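Acid phosphatase (Bacillus anthracis, PDB 2I33) probably hydrolyses phosphate monoesters at acidic pH as a magnesium-dependent class C acid phosphatase of the HAD superfamily. Local coordinates at residues A[70-75]-A[101-106]; A[123-128]-A[159-164]. One frame throughout, in Å; residues are numbered along the deposited sequence.

Contact 1: A[70-75]-A[101-106]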
ATOM      1  N   VAL A  70      -5.129   9.480   8.363  1.00 27.56           N
ATOM      2  CA  VAL A  70      -5.854   9.380   9.629  1.00 27.12           C
ATOM      3  C   VAL A  70      -7.348   9.154   9.364  1.00 27.66           C
ATOM      4  O   VAL A  70      -7.966   8.337  10.012  1.00 28.18           O
ATOM      5  CB  VAL A  70      -5.674  10.623  10.511  1.00 27.88           C
ATOM      6  CG1 VAL A  70      -6.488  10.520  11.755  1.00 27.90           C
ATOM      7  CG2 VAL A  70      -4.181  10.831  10.832  1.00 27.06           C
ATOM      8  N   LEU A  71      -7.913   9.909   8.436  1.00 27.02           N
ATOM      9  CA  LEU A  71      -9.351   9.835   8.145  1.00 26.91           C
ATOM     10  C   LEU A  71      -9.628   9.161   6.819  1.00 28.12           C
ATOM     11  O   LEU A  71      -9.008   9.457   5.799  1.00 27.85           O
ATOM     12  CB  LEU A  71      -9.948  11.256   8.117  1.00 27.84           C
ATOM     13  CG  LEU A  71      -9.895  12.030   9.450  1.00 28.50           C
ATOM     14  CD1 LEU A  71     -10.399  13.464   9.264  1.00 31.91           C
ATOM     15  CD2 LEU A  71     -10.618  11.329  10.558  1.00 30.93           C
ATOM     16  N   ASP A  72     -10.614   8.279   6.850  1.00 27.56           N
ATOM     17  CA  ASP A  72     -11.007   7.474   5.714  1.00 28.67           C
ATOM     18  C   ASP A  72     -12.134   8.155   4.928  1.00 28.30           C
ATOM     19  O   ASP A  72     -13.266   8.223   5.387  1.00 28.43           O
ATOM     20  CB  ASP A  72     -11.467   6.126   6.222  1.00 29.15           C
ATOM     21  CG  ASP A  72     -11.804   5.163   5.122  1.00 31.63           C
ATOM     22  OD1 ASP A  72     -11.912   5.573   3.942  1.00 29.47           O
ATOM     23  OD2 ASP A  72     -11.962   3.974   5.467  1.00 32.54           O
ATOM     24  N   ASN A  73     -11.807   8.643   3.733  1.00 28.22           N
ATOM     25  CA  ASN A  73     -12.810   9.300   2.879  1.00 28.53           C
ATOM     26  C   ASN A  73     -13.300   8.419   1.779  1.00 28.76           C
ATOM     27  O   ASN A  73     -13.967   8.882   0.823  1.00 29.08           O
ATOM     28  CB  ASN A  73     -12.219  10.561   2.291  1.00 28.66           C
ATOM     29  CG  ASN A  73     -11.747  11.455   3.337  1.00 30.43           C
ATOM     30  OD1 ASN A  73     -12.539  12.068   4.054  1.00 31.51           O
ATOM     31  ND2 ASN A  73     -10.448  11.525   3.477  1.00 30.19           N
ATOM     32  N   SER A  74     -13.031   7.130   1.876  1.00 29.18           N
ATOM     33  CA  SER A  74     -13.429   6.276   0.790  1.00 28.88           C
ATOM     34  C   SER A  74     -14.955   6.290   0.536  1.00 29.42           C
ATOM     35  O   SER A  74     -15.345   6.094  -0.617  1.00 30.45           O
ATOM     36  CB  SER A  74     -12.858   4.867   0.950  1.00 30.54           C
ATOM     37  OG  SER A  74     -13.395   4.268   2.082  1.00 30.83           O
ATOM     38  N   PRO A  75     -15.827   6.534   1.558  1.00 28.84           N
ATOM     39  CA  PRO A  75     -17.264   6.630   1.195  1.00 28.19           C
ATOM     40  C   PRO A  75     -17.561   7.703   0.158  1.00 27.86           C
ATOM     41  O   PRO A  75     -18.521   7.582  -0.603  1.00 28.61           O
ATOM     42  CB  PRO A  75     -17.945   6.979   2.506  1.00 28.91           C
ATOM     43  CG  PRO A  75     -16.998   6.385   3.560  1.00 29.17           C
ATOM     44  CD  PRO A  75     -15.642   6.633   3.025  1.00 28.83           C
ATOM     45  N   GLU A 101     -14.335   7.819   9.234  1.00 27.12           N
ATOM     46  CA  GLU A 101     -13.753   6.973  10.255  1.00 27.40           C
ATOM     47  C   GLU A 101     -12.237   7.109  10.317  1.00 27.34           C
ATOM     48  O   GLU A 101     -11.576   7.367   9.314  1.00 28.31           O
ATOM     49  CB  GLU A 101     -14.064   5.521   9.928  1.00 28.32           C
ATOM     50  CG  GLU A 101     -15.507   5.171   9.986  1.00 32.32           C
ATOM     51  CD  GLU A 101     -15.693   3.673   9.833  1.00 36.15           C
ATOM     52  OE1 GLU A 101     -15.372   3.150   8.741  0.50 33.85           O
ATOM     53  OE2 GLU A 101     -16.126   3.028  10.818  0.50 37.91           O
ATOM     54  N   ALA A 102     -11.666   6.862  11.498  1.00 27.23           N
ATOM     55  CA  ALA A 102     -10.220   6.796  11.642  1.00 27.18           C
ATOM     56  C   ALA A 102      -9.697   5.533  10.987  1.00 27.37           C
ATOM     57  O   ALA A 102     -10.305   4.465  11.064  1.00 28.38           O
ATOM     58  CB  ALA A 102      -9.799   6.804  13.095  1.00 27.95           C
ATOM     59  N   LEU A 103      -8.540   5.662  10.376  1.00 26.87           N
ATOM     60  CA  LEU A 103      -7.893   4.570   9.697  1.00 27.27           C
ATOM     61  C   LEU A 103      -7.202   3.651  10.701  1.00 27.39           C
ATOM     62  O   LEU A 103      -6.855   4.053  11.820  1.00 26.56           O
ATOM     63  CB  LEU A 103      -6.961   5.110   8.624  1.00 27.30           C
ATOM     64  CG  LEU A 103      -7.689   5.641   7.387  1.00 27.18           C
ATOM     65  CD1 LEU A 103      -6.903   6.665   6.562  1.00 28.32           C
ATOM     66  CD2 LEU A 103      -8.135   4.495   6.520  1.00 27.75           C
ATOM     67  N   PRO A 104      -7.000   2.409  10.308  1.00 27.87           N
ATOM     68  CA  PRO A 104      -6.467   1.418  11.258  1.00 27.62           C
ATOM     69  C   PRO A 104      -5.158   1.811  11.904  1.00 26.31           C
ATOM     70  O   PRO A 104      -4.237   2.222  11.220  1.00 27.07           O
ATOM     71  CB  PRO A 104      -6.284   0.179  10.374  1.00 28.13           C
ATOM     72  CG  PRO A 104      -7.358   0.371   9.324  1.00 27.63           C
ATOM     73  CD  PRO A 104      -7.265   1.817   8.981  1.00 28.36           C
ATOM     74  N   GLY A 105      -5.124   1.740  13.241  1.00 26.94           N
ATOM     75  CA  GLY A 105      -3.907   1.990  14.000  1.00 27.14           C
ATOM     76  C   GLY A 105      -3.685   3.454  14.308  1.00 27.03           C
ATOM     77  O   GLY A 105      -2.877   3.811  15.170  1.00 27.03           O
ATOM     78  N   SER A 106      -4.401   4.329  13.614  1.00 26.71           N
ATOM     79  CA  SER A 106      -4.053   5.737  13.731  1.00 26.71           C
ATOM     80  C   SER A 106      -4.300   6.302  15.135  1.00 26.65           C
ATOM     81  O   SER A 106      -3.435   6.948  15.730  1.00 27.68           O
ATOM     82  CB  SER A 106      -4.813   6.549  12.692  1.00 26.90           C
ATOM     83  OG  SER A 106      -6.213   6.472  12.851  1.00 28.16           O
TER
HETATM   84  O   HOH W   1     -15.081   6.708   6.665  1.00 17.35           O
HETATM   85  O   HOH W   2     -14.902   4.044   6.320  1.00 27.70           O
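Leu71 and Ala102 face each other as an antiparallel non-hydrogen-bonded pair, CA to CA 4.7 Å, bracketed by two backbone bonds: Leu103 N gives to Val70 O at 2.8 Å, and Asp72 N to Glu101 O with an N-H...O angle of 157°. This short antiparallel pairing just after the DxDxT segment is consistent with the flap of the HAD fold, here closed around a helical insertion. Leu71 and Ala102 put their side chains on the sheet face where helix 131-141 packs. On the other side Leu103 reaches over the partner strand, its CD1 3.6 Å from Leu71 O. Its second methyl, CD2, meets Asp72 CB at 3.7 Å, the two side chains crossing at about a right angle, and Tyr27, Met33 and Tyr37 also pack on Leu103. With CG anti to the backbone N (chi1 -176°), the Asp72 carboxylate lies beside Leu103 CD2, which is 4.0 Å from its CG. Its OD1 is gripped twice, by Ser74 N nearly along the C-O axis in an Asx turn and by Ser74 OG on the syn side. Water links Asp72 and Glu101 as well: one molecule donates to Asp72 O at 2.7 Å and accepts from Glu101 N at 2.9 Å.

Contact 2: A[123-128]-A[159-164]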
ATOM      1  N   ILE A 123      -1.132  18.174   9.175  1.00 26.80           N
ATOM      2  CA  ILE A 123      -0.935  19.075   8.054  1.00 27.30           C
ATOM      3  C   ILE A 123      -1.693  18.461   6.886  1.00 26.73           C
ATOM      4  O   ILE A 123      -1.288  17.449   6.358  1.00 27.15           O
ATOM      5  CB  ILE A 123       0.556  19.257   7.745  1.00 26.71           C
ATOM      6  CG1 ILE A 123       1.261  19.814   8.987  1.00 27.49           C
ATOM      7  CG2 ILE A 123       0.730  20.197   6.546  1.00 28.07           C
ATOM      8  CD1 ILE A 123       2.766  19.970   8.849  1.00 28.14           C
ATOM      9  N   SER A 124      -2.774  19.123   6.490  1.00 27.39           N
ATOM     10  CA  SER A 124      -3.755  18.576   5.559  1.00 27.43           C
ATOM     11  C   SER A 124      -4.154  19.616   4.538  1.00 26.82           C
ATOM     12  O   SER A 124      -4.223  20.797   4.863  1.00 27.66           O
ATOM     13  CB  SER A 124      -4.994  18.166   6.351  1.00 28.36           C
ATOM     14  OG  SER A 124      -6.110  17.990   5.509  1.00 30.10           O
ATOM     15  N   ASN A 125      -4.404  19.194   3.296  1.00 26.23           N
ATOM     16  CA  ASN A 125      -4.877  20.103   2.269  1.00 27.36           C
ATOM     17  C   ASN A 125      -6.397  20.260   2.165  1.00 27.47           C
ATOM     18  O   ASN A 125      -6.900  20.856   1.211  1.00 28.29           O
ATOM     19  CB  ASN A 125      -4.218  19.790   0.926  1.00 27.69           C
ATOM     20  CG  ASN A 125      -2.732  20.076   0.954  1.00 26.71           C
ATOM     21  OD1 ASN A 125      -2.265  20.742   1.869  1.00 27.02           O
ATOM     22  ND2 ASN A 125      -1.993  19.592  -0.042  1.00 29.69           N
ATOM     23  N   ARG A 126      -7.111  19.827   3.207  1.00 27.63           N
ATOM     24  CA  ARG A 126      -8.415  20.428   3.458  1.00 27.67           C
ATOM     25  C   ARG A 126      -8.239  21.939   3.527  1.00 28.22           C
ATOM     26  O   ARG A 126      -7.158  22.451   3.884  1.00 26.96           O
ATOM     27  CB  ARG A 126      -9.010  19.908   4.752  1.00 27.98           C
ATOM     28  CG  ARG A 126      -9.438  18.471   4.678  1.00 28.92           C
ATOM     29  CD  ARG A 126      -9.705  17.911   6.020  1.00 31.57           C
ATOM     30  NE  ARG A 126     -10.251  16.575   5.852  1.00 31.57           N
ATOM     31  CZ  ARG A 126     -11.377  16.125   6.384  1.00 30.10           C
ATOM     32  NH1 ARG A 126     -12.109  16.878   7.177  1.00 28.19           N
ATOM     33  NH2 ARG A 126     -11.791  14.903   6.073  1.00 29.35           N
ATOM     34  N   LYS A 127      -9.302  22.641   3.164  1.00 27.68           N
ATOM     35  CA  LYS A 127      -9.293  24.087   3.112  1.00 29.71           C
ATOM     36  C   LYS A 127      -9.417  24.638   4.528  1.00 28.84           C
ATOM     37  O   LYS A 127     -10.086  24.072   5.373  1.00 27.94           O
ATOM     38  CB  LYS A 127     -10.448  24.566   2.244  1.00 30.24           C
ATOM     39  CG  LYS A 127     -10.419  24.015   0.802  1.00 31.80           C
ATOM     40  CD  LYS A 127     -11.623  24.479  -0.024  1.00 33.40           C
ATOM     41  CE  LYS A 127     -12.879  23.663   0.281  1.00 37.55           C
ATOM     42  NZ  LYS A 127     -14.001  23.948  -0.659  1.00 39.94           N
ATOM     43  N   THR A 128      -8.793  25.780   4.775  1.00 29.33           N
ATOM     44  CA  THR A 128      -8.906  26.411   6.084  1.00 29.72           C
ATOM     45  C   THR A 128     -10.364  26.657   6.520  1.00 29.26           C
ATOM     46  O   THR A 128     -10.663  26.632   7.718  1.00 29.47           O
ATOM     47  CB  THR A 128      -8.112  27.712   6.110  1.00 29.69           C
ATOM     48  OG1 THR A 128      -8.392  28.444   4.909  1.00 30.74           O
ATOM     49  CG2 THR A 128      -6.639  27.398   6.191  1.00 30.18           C
ATOM     50  N   LYS A 159       0.577  26.465  -2.208  1.00 33.26           N
ATOM     51  CA  LYS A 159       1.050  25.313  -2.962  1.00 32.65           C
ATOM     52  C   LYS A 159       1.687  24.307  -2.001  1.00 31.21           C
ATOM     53  O   LYS A 159       2.674  24.595  -1.342  1.00 31.62           O
ATOM     54  N   GLY A 160       1.120  23.110  -1.913  1.00 30.95           N
ATOM     55  CA  GLY A 160       1.747  22.060  -1.144  1.00 30.31           C
ATOM     56  C   GLY A 160       1.715  22.353   0.336  1.00 29.57           C
ATOM     57  O   GLY A 160       0.924  23.172   0.799  1.00 29.75           O
ATOM     58  N   LYS A 161       2.610  21.692   1.064  1.00 28.46           N
ATOM     59  CA  LYS A 161       2.631  21.726   2.522  1.00 28.21           C
ATOM     60  C   LYS A 161       3.946  22.212   3.116  1.00 28.71           C
ATOM     61  O   LYS A 161       4.062  22.305   4.338  1.00 28.36           O
ATOM     62  CB  LYS A 161       2.372  20.318   3.056  1.00 27.87           C
ATOM     63  CG  LYS A 161       0.955  19.871   2.866  1.00 27.29           C
ATOM     64  CD  LYS A 161       0.835  18.395   3.153  1.00 27.56           C
ATOM     65  CE  LYS A 161      -0.632  17.955   3.169  1.00 28.79           C
ATOM     66  NZ  LYS A 161      -0.789  16.568   3.637  1.00 28.78           N
ATOM     67  N   GLU A 162       4.936  22.482   2.275  1.00 28.98           N
ATOM     68  CA  GLU A 162       6.263  22.787   2.805  1.00 29.42           C
ATOM     69  C   GLU A 162       6.203  23.951   3.784  1.00 29.17           C
ATOM     70  O   GLU A 162       6.951  23.971   4.775  1.00 28.33           O
ATOM     71  CB  GLU A 162       7.277  23.050   1.688  1.00 30.47           C
ATOM     72  CG  GLU A 162       8.734  23.230   2.171  1.00 32.22           C
ATOM     73  CD  GLU A 162       9.306  22.050   2.972  1.00 34.68           C
ATOM     74  OE1 GLU A 162       8.907  20.868   2.787  1.00 32.98           O
ATOM     75  OE2 GLU A 162      10.208  22.324   3.801  1.00 37.74           O
ATOM     76  N   LYS A 163       5.345  24.937   3.519  1.00 28.42           N
ATOM     77  CA  LYS A 163       5.240  26.105   4.397  1.00 28.19           C
ATOM     78  C   LYS A 163       4.838  25.728   5.828  1.00 27.73           C
ATOM     79  O   LYS A 163       5.402  26.250   6.801  1.00 27.94           O
ATOM     80  CB  LYS A 163       4.252  27.114   3.810  1.00 28.47           C
ATOM     81  CG  LYS A 163       3.990  28.323   4.660  1.00 29.98           C
ATOM     82  CD  LYS A 163       3.167  29.333   3.891  1.00 30.73           C
ATOM     83  CE  LYS A 163       3.062  30.636   4.637  1.00 31.48           C
ATOM     84  NZ  LYS A 163       2.096  31.543   3.971  1.00 30.50           N
ATOM     85  N   ARG A 164       3.861  24.835   5.951  1.00 27.26           N
ATOM     86  CA  ARG A 164       3.415  24.384   7.266  1.00 26.74           C
ATOM     87  C   ARG A 164       4.462  23.499   7.953  1.00 27.28           C
ATOM     88  O   ARG A 164       4.662  23.607   9.162  1.00 28.45           O
ATOM     89  CB  ARG A 164       2.050  23.692   7.153  1.00 27.00           C
ATOM     90  CG  ARG A 164       0.941  24.689   6.926  1.00 26.08           C
ATOM     91  CD  ARG A 164      -0.279  24.011   6.401  1.00 26.16           C
ATOM     92  NE  ARG A 164      -0.206  23.836   4.945  1.00 25.60           N
ATOM     93  CZ  ARG A 164      -0.992  23.009   4.255  1.00 25.95           C
ATOM     94  NH1 ARG A 164      -1.846  22.248   4.883  1.00 27.02           N
ATOM     95  NH2 ARG A 164      -0.871  22.927   2.942  1.00 25.26           N
TER
HETATM   96  O   HOH W   3      -3.713  16.690   2.295  1.00 23.34           O
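The Arg164 guanidinium meets residues 123-125 with its edge, where Ser124 O and Asn125 OD1 lie near its plane, while Ile123 CG2 and Lys161 CB sit over one and the same face, the latter offset toward the rim. This is where the loop leading into helix 162-171 closes on the second strand of the Rossmann-like HAD core. By position, Ser124 and Lys161 are consistent with motifs II and III of the superfamily. Arg164 NH2 gives to Asn125 OD1 at 2.8 Å, the amide and guanidinium planes turned 41° apart, and the same nitrogen also holds Gly160 O, fastening the loop. NH1 reaches Ser124 O at 2.8 Å from above the carbonyl plane, with a second partner in Leu152 O. Glu158 makes a salt bridge to NE, which should help fix the rotation of the group. A bend at chi3 (-84°) sets NE off the line of the aliphatic chain, whose CB packs at 3.8 Å on Ile123 CG2.

Lys161 takes another path. Extended beyond CG, it runs past Ile123 CG2, which its CG meets at 3.7 Å, and its CE lies 3.5 Å from Asn125 OD1. This brings NZ beside the magnesium site, where it makes salt bridges to Asp184 and to Asp65, one of the aspartates that bind the metal. Its bond to Ile123 O ties the amine to the strand as well. The chain turns a corner at Arg126, whose N gives its hydrogen to Ser124 OG in an ST turn. A water takes the Asn125 N-H at 2.8 Å and, weakly, a bond from Lys161 NZ at 3.2 Å.

Overall arrangement
Both contacts lie near the magnesium ion, about 8 Å from the Leu103 side chain and about 5 Å from that of Lys161; their centres are about 19 Å apart. Contact 2 is the more buried, joining an inner strand of the parallel sheet, 119-125, to the start of helix 162-171; contact 1 is partly buried and pairs two short strands outside that sheet. Contact 1 rests on backbone bonds, a leucine and bridging waters, contact 2 on a lysine and an arginine that bond strand carbonyls and the Asn125 amide, the lysine also reaching metal-binding Asp65. They touch where Arg126 NH2 packs against Asn73 OD1 and Leu71 CD1. Asp67 joins them too: its OD1 takes a hydrogen bond from Asn73 ND2 and a salt bridge from Arg126 NH2.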